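Local structure of ORF48 (3U6X) at residues S51-Q55 and K56-E60. The protein is a phage baseplate component, probably the upper baseplate protein, containing an immunoglobulin-like domain, in the organelle that attaches the virion to its lactococcal host. Residues are numbered along the deposited sequence; the frame is centred on the assembly and turned at random.
Sequences SYDRQ and KVYVE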
loop_
_atom_site.group_PDB
_atom_site.type_symbol
_atom_site.label_atom_id
_atom_site.label_comp_id
_atom_site.label_asym_id
_atom_site.label_seq_id
_atom_site.Cartn_x
_atom_site.Cartn_y
_atom_site.Cartn_z
ATOM N N SER V 51 -19.932 15.232 50.119
ATOM C CA SER V 51 -20.886 16.300 49.885
ATOM C C SER V 51 -20.237 17.256 48.854
ATOM O O SER V 51 -19.041 17.554 48.971
ATOM C CB SER V 51 -21.091 17.033 51.207
ATOM O OG SER V 51 -22.388 17.578 51.293
ATOM N N TYR V 52 -21.021 17.769 47.884
ATOM C CA TYR V 52 -20.456 18.609 46.824
ATOM C C TYR V 52 -21.137 19.925 46.488
ATOM O O TYR V 52 -22.356 19.990 46.267
ATOM C CB TYR V 52 -20.385 17.800 45.506
ATOM C CG TYR V 52 -19.569 16.532 45.556
ATOM C CD1 TYR V 52 -18.225 16.537 45.210
ATOM C CD2 TYR V 52 -20.151 15.317 45.918
ATOM C CE1 TYR V 52 -17.474 15.367 45.223
ATOM C CE2 TYR V 52 -19.400 14.151 45.976
ATOM C CZ TYR V 52 -18.065 14.178 45.604
ATOM O OH TYR V 52 -17.301 13.048 45.611
ATOM N N ASP V 53 -20.300 20.941 46.302
ATOM C CA ASP V 53 -20.638 22.262 45.767
ATOM C C ASP V 53 -19.762 22.453 44.517
ATOM O O ASP V 53 -18.896 21.597 44.257
ATOM C CB ASP V 53 -20.370 23.370 46.795
ATOM C CG ASP V 53 -21.507 23.625 47.772
ATOM O OD1 ASP V 53 -22.674 23.251 47.455
ATOM O OD2 ASP V 53 -21.243 24.219 48.843
ATOM N N ARG V 54 -19.974 23.545 43.737
ATOM C CA ARG V 54 -19.147 23.859 42.557
ATOM C C ARG V 54 -17.677 23.939 42.976
ATOM O O ARG V 54 -17.336 24.728 43.851
ATOM C CB ARG V 54 -19.590 25.190 41.921
ATOM C CG ARG V 54 -19.710 25.180 40.398
ATOM C CD ARG V 54 -18.452 25.614 39.669
ATOM N NE ARG V 54 -18.315 27.070 39.582
ATOM C CZ ARG V 54 -17.623 27.722 38.648
ATOM N NH1 ARG V 54 -17.039 27.060 37.656
ATOM N NH2 ARG V 54 -17.525 29.042 38.690
ATOM N N GLN V 55 -16.844 23.040 42.449
ATOM C CA GLN V 55 -15.391 22.968 42.704
ATOM C C GLN V 55 -14.978 22.845 44.172
ATOM O O GLN V 55 -13.889 23.285 44.548
ATOM C CB GLN V 55 -14.650 24.117 42.004
ATOM C CG GLN V 55 -14.887 24.142 40.496
ATOM C CD GLN V 55 -14.132 25.228 39.773
ATOM O OE1 GLN V 55 -13.594 26.172 40.367
ATOM N NE2 GLN V 55 -14.082 25.110 38.460
ATOM N N LYS V 56 -15.845 22.212 44.988
ATOM C CA LYS V 56 -15.635 22.017 46.424
ATOM C C LYS V 56 -16.207 20.676 46.852
ATOM O O LYS V 56 -17.380 20.396 46.590
ATOM C CB LYS V 56 -16.340 23.140 47.213
ATOM C CG LYS V 56 -15.405 24.102 47.937
ATOM C CD LYS V 56 -16.138 25.363 48.457
ATOM C CE LYS V 56 -16.185 26.484 47.436
ATOM N NZ LYS V 56 -14.893 27.224 47.357
ATOM N N VAL V 57 -15.378 19.846 47.511
ATOM C CA VAL V 57 -15.791 18.566 48.074
ATOM C C VAL V 57 -15.716 18.733 49.588
ATOM O O VAL V 57 -14.678 19.136 50.116
ATOM C CB VAL V 57 -14.904 17.362 47.629
ATOM C CG1 VAL V 57 -15.543 16.043 48.033
ATOM C CG2 VAL V 57 -14.656 17.374 46.141
ATOM N N TYR V 58 -16.795 18.389 50.283
ATOM C CA TYR V 58 -16.809 18.369 51.738
ATOM C C TYR V 58 -16.624 16.911 52.164
ATOM O O TYR V 58 -17.449 16.073 51.822
ATOM C CB TYR V 58 -18.096 18.985 52.282
ATOM C CG TYR V 58 -18.350 20.374 51.744
ATOM C CD1 TYR V 58 -17.687 21.481 52.271
ATOM C CD2 TYR V 58 -19.273 20.589 50.723
ATOM C CE1 TYR V 58 -17.903 22.763 51.760
ATOM C CE2 TYR V 58 -19.509 21.866 50.217
ATOM C CZ TYR V 58 -18.822 22.949 50.738
ATOM O OH TYR V 58 -19.059 24.200 50.229
ATOM N N VAL V 59 -15.478 16.601 52.784
ATOM C CA VAL V 59 -15.077 15.263 53.210
ATOM C C VAL V 59 -15.269 15.122 54.708
ATOM O O VAL V 59 -14.547 15.739 55.491
ATOM C CB VAL V 59 -13.615 14.957 52.792
ATOM C CG1 VAL V 59 -13.253 13.512 53.086
ATOM C CG2 VAL V 59 -13.381 15.273 51.310
ATOM N N GLU V 60 -16.260 14.324 55.098
ATOM C CA GLU V 60 -16.572 14.023 56.493
ATOM C C GLU V 60 -15.993 12.646 56.863
ATOM O O GLU V 60 -16.310 11.667 56.212
ATOM C CB GLU V 60 -18.079 14.051 56.719
ATOM C CG GLU V 60 -18.552 15.292 57.439
ATOM C CD GLU V 60 -19.381 15.000 58.671
ATOM O OE1 GLU V 60 -18.866 15.230 59.788
ATOM O OE2 GLU V 60 -20.534 14.532 58.523
#
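Y58 reaches diagonally over the end of a tight beta hairpin to D53, on the face of the sheet that S51 and K56 share. Its hydroxyl donates to the carboxylate, Y58 OH to D53 OD2 at 2.6 Å, meeting that oxygen on its anti side. Ring and carboxylate planes are nearly perpendicular (87°), and the carboxylate carbon sits at the ring edge, in the plane of the ring. Y58 keeps CG beside its backbone N (chi1 -54°), which leans the ring along the strand toward the turn; in D53 chi1 of -86° turns the carboxylate to meet the hydroxyl. At the base of the tyrosine side chain, S51 CB packs against Y58 CB at 3.7 Å, and Y58 N bonds to S51 O at 2.7 Å. K56 N to D53 O (3.2 Å) closes the type II turn from D53 to K56, and D53 N to K56 O (3.0 Å) completes the hydrogen-bonded pair. On the buried face, V57 sets CG1 3.5 Å from Y52 CE1, while the Y52 hydroxyl bonds to P14 O. D53 OD1 bonds to T42 of a second subunit, where the sheet continues through S51 and Y52. With each carboxylate oxygen bonded to a hydroxyl, D53 probably stays ionised, tying the hairpin end to the subunit interface.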